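Local structure of hemolysin-related protein (Vibrio cholerae serotype O1, 6MLT) at residues W17-S22 against Y72-S77; Q317-S322 against Q334-G339. The protein is a secreted biofilm matrix protein that binds calcium and probably promotes biofilm adhesion through recognition of carbohydrate. All blocks are in the same frame, centred on the assembly; numbering follows the deposited sequence.

Interaction 1. Residues W17-S22 against Y72-S77; sequences WSWSTS and YIRALS
W17 brings its six-membered ring against the end of strand 71-76: CH2 lies 4.0 Å from L76 CB, and CZ2 comes within 3.4 Å of the S77 carbonyl O. Its chi1 (56°) puts CG between the backbone N and the carbonyl carbon; NE1 of the ring donates to G78 O. The W19 ring departs differently, CG anti to the backbone N (chi1 178°), and L76 crosses it at about a right angle. CD2 of L76 sits over the five-membered ring in a CH-pi contact, 3.9 Å from its centroid, while T21 O lies above the opposite face. Farther out on the indole, CZ2 of W19 lies over one face of the R74 guanidinium, toward its rim, and is 3.5 Å from R74 CD; the two planes are 42° apart, so this is no parallel stack. S22 OG ends the row, 3.1 Å from R74 NH1. E83 gathers this polar end, accepting from W19 NE1, hydrogen-bonding S22 OG and forming a salt bridge with R74 NH1, while T61 OG1 takes R74 NE and the carbonyls of F24 and S28 take NH2, fixing the guanidinium. Strand 13-19 forms the edge of the sheet completed by the C-terminal strand 553-559, so the contact joins this closing sheet to the following one, consistent with face-to-face packing of neighbouring beta-propeller blades beside a calcium site.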
ATOM      1  N   TRP A  17     -13.160  17.641  18.299  1.00 20.54           N
ATOM      2  CA  TRP A  17     -12.499  18.720  19.022  1.00 22.38           C
ATOM      3  C   TRP A  17     -11.692  19.542  18.028  1.00 21.81           C
ATOM      4  O   TRP A  17     -11.486  19.141  16.882  1.00 19.11           O
ATOM      5  CB  TRP A  17     -11.600  18.207  20.161  1.00 21.99           C
ATOM      6  CG  TRP A  17     -10.507  17.193  19.812  1.00 19.92           C
ATOM      7  CD1 TRP A  17     -10.528  15.857  20.086  1.00 19.95           C
ATOM      8  CD2 TRP A  17      -9.233  17.448  19.186  1.00 20.28           C
ATOM      9  NE1 TRP A  17      -9.365  15.263  19.664  1.00 21.48           N
ATOM     10  CE2 TRP A  17      -8.554  16.213  19.105  1.00 19.84           C
ATOM     11  CE3 TRP A  17      -8.610  18.592  18.681  1.00 22.70           C
ATOM     12  CZ2 TRP A  17      -7.275  16.093  18.548  1.00 21.25           C
ATOM     13  CZ3 TRP A  17      -7.344  18.473  18.120  1.00 22.78           C
ATOM     14  CH2 TRP A  17      -6.692  17.232  18.056  1.00 23.23           C
ATOM     15  N   SER A  18     -11.238  20.709  18.488  1.00 21.10           N
ATOM     16  CA  SER A  18     -10.351  21.550  17.700  1.00 19.03           C
ATOM     17  C   SER A  18      -9.305  22.160  18.617  1.00 20.74           C
ATOM     18  O   SER A  18      -9.525  22.315  19.824  1.00 21.54           O
ATOM     19  CB  SER A  18     -11.117  22.658  16.954  1.00 21.23           C
ATOM     20  OG  SER A  18     -11.665  23.599  17.853  1.00 20.46           O
ATOM     21  N   TRP A  19      -8.157  22.476  18.031  1.00 18.16           N
ATOM     22  CA  TRP A  19      -7.083  23.193  18.699  1.00 19.69           C
ATOM     23  C   TRP A  19      -6.754  24.415  17.858  1.00 20.18           C
ATOM     24  O   TRP A  19      -6.561  24.300  16.644  1.00 19.47           O
ATOM     25  CB  TRP A  19      -5.842  22.304  18.869  1.00 19.38           C
ATOM     26  CG  TRP A  19      -4.679  22.996  19.503  1.00 18.92           C
ATOM     27  CD1 TRP A  19      -4.313  22.951  20.819  1.00 20.98           C
ATOM     28  CD2 TRP A  19      -3.729  23.851  18.854  1.00 21.40           C
ATOM     29  NE1 TRP A  19      -3.201  23.726  21.027  1.00 21.60           N
ATOM     30  CE2 TRP A  19      -2.821  24.285  19.836  1.00 21.48           C
ATOM     31  CE3 TRP A  19      -3.558  24.286  17.536  1.00 22.06           C
ATOM     32  CZ2 TRP A  19      -1.760  25.140  19.546  1.00 23.56           C
ATOM     33  CZ3 TRP A  19      -2.510  25.140  17.250  1.00 21.96           C
ATOM     34  CH2 TRP A  19      -1.622  25.556  18.250  1.00 24.98           C
ATOM     35  N   SER A  20      -6.693  25.581  18.496  1.00 18.82           N
ATOM     36  CA  SER A  20      -6.400  26.810  17.769  1.00 22.71           C
ATOM     37  C   SER A  20      -5.521  27.776  18.538  1.00 24.60           C
ATOM     38  O   SER A  20      -5.122  28.798  17.969  1.00 24.15           O
ATOM     39  CB  SER A  20      -7.702  27.525  17.386  1.00 27.00           C
ATOM     40  OG  SER A  20      -8.461  26.732  16.488  1.00 33.00           O
ATOM     41  N   THR A  21      -5.193  27.495  19.792  1.00 25.74           N
ATOM     42  CA  THR A  21      -4.442  28.444  20.597  1.00 29.66           C
ATOM     43  C   THR A  21      -3.749  27.707  21.730  1.00 25.98           C
ATOM     44  O   THR A  21      -4.091  26.569  22.059  1.00 26.46           O
ATOM     45  CB  THR A  21      -5.350  29.540  21.157  1.00 38.33           C
ATOM     46  OG1 THR A  21      -4.569  30.429  21.963  1.00 50.02           O
ATOM     47  CG2 THR A  21      -6.468  28.933  21.998  1.00 36.19           C
ATOM     48  N   SER A  22      -2.783  28.390  22.338  1.00 25.49           N
ATOM     49  CA  SER A  22      -1.967  27.807  23.389  1.00 27.92           C
ATOM     50  C   SER A  22      -1.418  28.930  24.253  1.00 29.82           C
ATOM     51  O   SER A  22      -1.248  30.057  23.785  1.00 32.15           O
ATOM     52  CB  SER A  22      -0.819  26.981  22.800  1.00 28.31           C
ATOM     53  OG  SER A  22       0.059  26.505  23.808  1.00 28.46           O
ATOM     54  N   TYR A  72       6.949  25.179  15.799  1.00 18.44           N
ATOM     55  CA  TYR A  72       7.050  24.375  17.013  1.00 19.55           C
ATOM     56  C   TYR A  72       6.325  23.053  16.829  1.00 19.52           C
ATOM     57  O   TYR A  72       5.193  23.024  16.343  1.00 16.93           O
ATOM     58  CB  TYR A  72       6.474  25.114  18.224  1.00 24.72           C
ATOM     59  CG  TYR A  72       7.354  26.248  18.690  1.00 28.27           C
ATOM     60  CD1 TYR A  72       8.526  25.996  19.393  1.00 26.03           C
ATOM     61  CD2 TYR A  72       7.028  27.571  18.409  1.00 36.42           C
ATOM     62  CE1 TYR A  72       9.346  27.029  19.806  1.00 28.32           C
ATOM     63  CE2 TYR A  72       7.846  28.615  18.826  1.00 37.01           C
ATOM     64  CZ  TYR A  72       9.000  28.335  19.520  1.00 33.25           C
ATOM     65  OH  TYR A  72       9.812  29.363  19.929  1.00 34.67           O
ATOM     66  N   ILE A  73       6.974  21.965  17.236  1.00 19.01           N
ATOM     67  CA  ILE A  73       6.306  20.671  17.311  1.00 18.31           C
ATOM     68  C   ILE A  73       5.380  20.666  18.515  1.00 16.63           C
ATOM     69  O   ILE A  73       5.787  21.024  19.628  1.00 18.43           O
ATOM     70  CB  ILE A  73       7.328  19.530  17.413  1.00 18.38           C
ATOM     71  CG1 ILE A  73       8.317  19.585  16.249  1.00 21.63           C
ATOM     72  CG2 ILE A  73       6.618  18.181  17.444  1.00 18.16           C
ATOM     73  CD1 ILE A  73       9.498  18.613  16.404  1.00 25.05           C
ATOM     74  N   ARG A  74       4.135  20.252  18.300  1.00 16.25           N
ATOM     75  CA  ARG A  74       3.147  20.168  19.364  1.00 19.47           C
ATOM     76  C   ARG A  74       2.455  18.815  19.315  1.00 20.07           C
ATOM     77  O   ARG A  74       2.125  18.319  18.234  1.00 19.46           O
ATOM     78  CB  ARG A  74       2.091  21.270  19.245  1.00 19.82           C
ATOM     79  CG  ARG A  74       2.626  22.691  19.276  1.00 21.06           C
ATOM     80  CD  ARG A  74       1.459  23.672  19.397  1.00 21.13           C
ATOM     81  NE  ARG A  74       1.831  25.075  19.204  1.00 19.77           N
ATOM     82  CZ  ARG A  74       1.987  25.970  20.176  1.00 23.56           C
ATOM     83  NH1 ARG A  74       1.839  25.631  21.449  1.00 25.41           N
ATOM     84  NH2 ARG A  74       2.303  27.222  19.872  1.00 24.03           N
ATOM     85  N   ALA A  75       2.228  18.234  20.487  1.00 20.31           N
ATOM     86  CA  ALA A  75       1.494  16.983  20.622  1.00 20.38           C
ATOM     87  C   ALA A  75       0.124  17.264  21.224  1.00 19.97           C
ATOM     88  O   ALA A  75       0.027  17.865  22.301  1.00 19.34           O
ATOM     89  CB  ALA A  75       2.259  15.988  21.495  1.00 21.83           C
ATOM     90  N   LEU A  76      -0.924  16.811  20.540  1.00 20.15           N
ATOM     91  CA  LEU A  76      -2.309  17.063  20.932  1.00 19.95           C
ATOM     92  C   LEU A  76      -3.000  15.760  21.311  1.00 22.67           C
ATOM     93  O   LEU A  76      -2.936  14.777  20.564  1.00 22.60           O
ATOM     94  CB  LEU A  76      -3.078  17.733  19.795  1.00 19.85           C
ATOM     95  CG  LEU A  76      -2.412  18.970  19.195  1.00 18.96           C
ATOM     96  CD1 LEU A  76      -3.265  19.552  18.071  1.00 18.30           C
ATOM     97  CD2 LEU A  76      -2.151  20.004  20.281  1.00 18.33           C
ATOM     98  N   SER A  77      -3.687  15.765  22.450  1.00 22.13           N
ATOM     99  CA  SER A  77      -4.357  14.563  22.926  1.00 24.68           C
ATOM    100  C   SER A  77      -5.461  14.139  21.967  1.00 21.16           C
ATOM    101  O   SER A  77      -6.296  14.953  21.564  1.00 20.94           O
ATOM    102  CB  SER A  77      -4.951  14.809  24.313  1.00 26.23           C
ATOM    103  OG  SER A  77      -5.688  13.675  24.737  1.00 26.41           O
TER

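Interaction 2. Residues Q317-S322 against Q334-G339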
ATOM      1  N   GLN A 317      -0.164 -22.351 -10.653  1.00 30.09           N
ATOM      2  CA  GLN A 317       0.643 -23.539 -10.889  1.00 33.00           C
ATOM      3  C   GLN A 317       0.024 -24.722 -10.162  1.00 31.18           C
ATOM      4  O   GLN A 317      -0.503 -24.578  -9.054  1.00 28.50           O
ATOM      5  CB  GLN A 317       2.095 -23.350 -10.423  1.00 32.32           C
ATOM      6  N   LEU A 318       0.077 -25.884 -10.806  1.00 28.88           N
ATOM      7  CA  LEU A 318      -0.246 -27.156 -10.181  1.00 26.97           C
ATOM      8  C   LEU A 318       0.984 -28.048 -10.229  1.00 26.31           C
ATOM      9  O   LEU A 318       1.777 -27.988 -11.175  1.00 28.07           O
ATOM     10  CB  LEU A 318      -1.417 -27.859 -10.884  1.00 27.89           C
ATOM     11  CG  LEU A 318      -2.817 -27.281 -10.668  1.00 30.74           C
ATOM     12  CD1 LEU A 318      -3.802 -27.948 -11.617  1.00 32.01           C
ATOM     13  CD2 LEU A 318      -3.264 -27.447  -9.232  1.00 32.52           C
ATOM     14  N   ALA A 319       1.143 -28.867  -9.198  1.00 23.42           N
ATOM     15  CA  ALA A 319       2.201 -29.864  -9.142  1.00 23.51           C
ATOM     16  C   ALA A 319       1.620 -31.232  -9.478  1.00 21.23           C
ATOM     17  O   ALA A 319       0.509 -31.566  -9.055  1.00 22.05           O
ATOM     18  CB  ALA A 319       2.839 -29.898  -7.757  1.00 26.14           C
ATOM     19  N   ILE A 320       2.373 -32.021 -10.237  1.00 19.85           N
ATOM     20  CA  ILE A 320       1.933 -33.347 -10.663  1.00 20.67           C
ATOM     21  C   ILE A 320       3.101 -34.311 -10.552  1.00 20.87           C
ATOM     22  O   ILE A 320       4.191 -34.033 -11.062  1.00 22.55           O
ATOM     23  CB  ILE A 320       1.402 -33.339 -12.105  1.00 21.84           C
ATOM     24  CG1 ILE A 320       0.245 -32.345 -12.242  1.00 23.11           C
ATOM     25  CG2 ILE A 320       0.967 -34.754 -12.515  1.00 23.94           C
ATOM     26  CD1 ILE A 320      -0.286 -32.214 -13.675  1.00 25.74           C
ATOM     27  N   ARG A 321       2.874 -35.450  -9.905  1.00 19.50           N
ATOM     28  CA  ARG A 321       3.833 -36.543  -9.928  1.00 19.17           C
ATOM     29  C   ARG A 321       3.294 -37.635 -10.836  1.00 18.92           C
ATOM     30  O   ARG A 321       2.126 -38.029 -10.725  1.00 19.16           O
ATOM     31  CB  ARG A 321       4.128 -37.085  -8.524  1.00 19.49           C
ATOM     32  CG  ARG A 321       5.315 -36.384  -7.845  1.00 20.00           C
ATOM     33  CD  ARG A 321       5.790 -37.107  -6.579  1.00 20.52           C
ATOM     34  NE  ARG A 321       4.967 -36.804  -5.407  1.00 22.48           N
ATOM     35  CZ  ARG A 321       3.972 -37.559  -4.949  1.00 22.37           C
ATOM     36  NH1 ARG A 321       3.643 -38.687  -5.556  1.00 20.24           N
ATOM     37  NH2 ARG A 321       3.294 -37.179  -3.868  1.00 21.04           N
ATOM     38  N   SER A 322       4.136 -38.099 -11.754  1.00 19.35           N
ATOM     39  CA  SER A 322       3.686 -39.056 -12.750  1.00 18.89           C
ATOM     40  C   SER A 322       4.883 -39.843 -13.254  1.00 19.19           C
ATOM     41  O   SER A 322       6.011 -39.352 -13.253  1.00 19.60           O
ATOM     42  CB  SER A 322       2.987 -38.350 -13.914  1.00 21.02           C
ATOM     43  OG  SER A 322       3.894 -37.515 -14.616  1.00 19.06           O
ATOM     44  N   GLN A 334       4.238 -30.553  -1.602  1.00 28.50           N
ATOM     45  CA  GLN A 334       4.035 -31.010  -0.233  1.00 32.88           C
ATOM     46  C   GLN A 334       2.600 -31.434   0.060  1.00 41.16           C
ATOM     47  O   GLN A 334       2.383 -32.213   0.993  1.00 50.30           O
ATOM     48  CB  GLN A 334       4.449 -29.911   0.759  1.00 34.71           C
ATOM     49  N   ASN A 335       1.621 -30.955  -0.705  1.00 42.95           N
ATOM     50  CA  ASN A 335       0.205 -31.230  -0.447  1.00 57.87           C
ATOM     51  C   ASN A 335      -0.393 -31.847  -1.706  1.00 55.21           C
ATOM     52  O   ASN A 335      -1.103 -31.176  -2.460  1.00 58.16           O
ATOM     53  CB  ASN A 335      -0.542 -29.945  -0.043  1.00 73.12           C
ATOM     54  CG  ASN A 335       0.113 -29.232   1.122  1.00 87.26           C
ATOM     55  OD1 ASN A 335      -0.134 -29.557   2.283  1.00 90.18           O
ATOM     56  ND2 ASN A 335       0.955 -28.251   0.816  1.00 94.57           N
ATOM     57  N   MET A 336      -0.117 -33.131  -1.924  1.00 45.46           N
ATOM     58  CA  MET A 336      -0.498 -33.800  -3.158  1.00 36.83           C
ATOM     59  C   MET A 336      -1.468 -34.939  -2.881  1.00 32.56           C
ATOM     60  O   MET A 336      -1.290 -35.713  -1.936  1.00 32.92           O
ATOM     61  CB  MET A 336       0.739 -34.321  -3.889  1.00 32.35           C
ATOM     62  CG  MET A 336       1.659 -33.196  -4.327  1.00 33.59           C
ATOM     63  SD  MET A 336       2.917 -33.765  -5.449  1.00 38.09           S
ATOM     64  CE  MET A 336       1.997 -33.848  -6.988  1.00 33.60           C
ATOM     65  N   ILE A 337      -2.485 -35.039  -3.730  1.00 29.89           N
ATOM     66  CA  ILE A 337      -3.505 -36.076  -3.641  1.00 26.27           C
ATOM     67  C   ILE A 337      -3.107 -37.200  -4.582  1.00 21.78           C
ATOM     68  O   ILE A 337      -3.016 -36.993  -5.795  1.00 22.34           O
ATOM     69  CB  ILE A 337      -4.888 -35.522  -4.012  1.00 30.69           C
ATOM     70  CG1 ILE A 337      -5.166 -34.228  -3.238  1.00 41.55           C
ATOM     71  CG2 ILE A 337      -5.964 -36.559  -3.769  1.00 28.82           C
ATOM     72  CD1 ILE A 337      -4.963 -34.338  -1.740  1.00 48.02           C
ATOM     73  N   GLY A 338      -2.888 -38.387  -4.032  1.00 20.84           N
ATOM     74  CA  GLY A 338      -2.543 -39.542  -4.820  1.00 19.94           C
ATOM     75  C   GLY A 338      -1.454 -40.349  -4.148  1.00 21.84           C
ATOM     76  O   GLY A 338      -1.138 -40.158  -2.973  1.00 24.31           O
ATOM     77  N   GLY A 339      -0.879 -41.264  -4.916  1.00 20.58           N
ATOM     78  CA  GLY A 339       0.162 -42.137  -4.425  1.00 23.34           C
ATOM     79  C   GLY A 339       1.476 -41.399  -4.223  1.00 21.74           C
ATOM     80  O   GLY A 339       1.597 -40.187  -4.413  1.00 20.38           O
TER
HETATM   81  O   HOH W   1       1.007 -38.143  -2.404  1.00 26.26           O
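R321 and M336 carry this contact between two strands of one four-stranded sheet of what is probably a beta-prism, as the lectin family suggests; strand 326-330 runs between them, and their side chains meet across it. R321 NH1 donates to G339 O at 2.8 Å in a nearly straight bond (175°). The acceptor lies in the guanidinium plane, whereas the donor is tilted 29° from the plane of the carbonyl. Over to one side, M336 SD rests obliquely by the guanidinium, 3.7 Å from R321 NE. The methionine chain then turns at chi3 (79°), which carries CE in against the backbone of 317-322: CE is 3.4 Å from A319 O, 3.4 Å from R321 N and 4.1 Å from A319 CB. The thioether thus touches the R321 guanidinium with its sulfur and the A319-R321 backbone with its methyl.

Farther out, the backbone of A319 pairs with G330, and that of R321 with D327 and A328, so strand 326-330 lies between the two segments. G338 adopts backbone angles at which a CB would collide with the I337 carbonyl O, and its own carbonyl O is hydrogen-bonded to K421 NZ. NH1 of R321 has a second acceptor in G341 O, so it bonds to the carbonyls of both G339 and G341. A water accepts from R321 NH2 at 2.9 Å and lies 2.9 Å from G339 O, to which it may donate.

How the interactions relate
The two contacts lie on opposite sides of the chain's centre, with nearest atoms about 48 Å apart, and share no element. Interaction 1 joins two different sheets: every residue that touches is buried, and two tryptophan rings carry most of the apolar contact, with an arginine held inside by a carboxylate and carbonyls. Interaction 2 stays within one sheet of the lectin region, between strands that are not direct neighbours, and its two leading side chains are partly exposed. There the arginine meets no acid in the contact but a backbone carbonyl and a water, and the apolar part is a methionine, with no aromatic ring in the contact. Interaction 1 borders a calcium site; interaction 2 is remote from the metal sites.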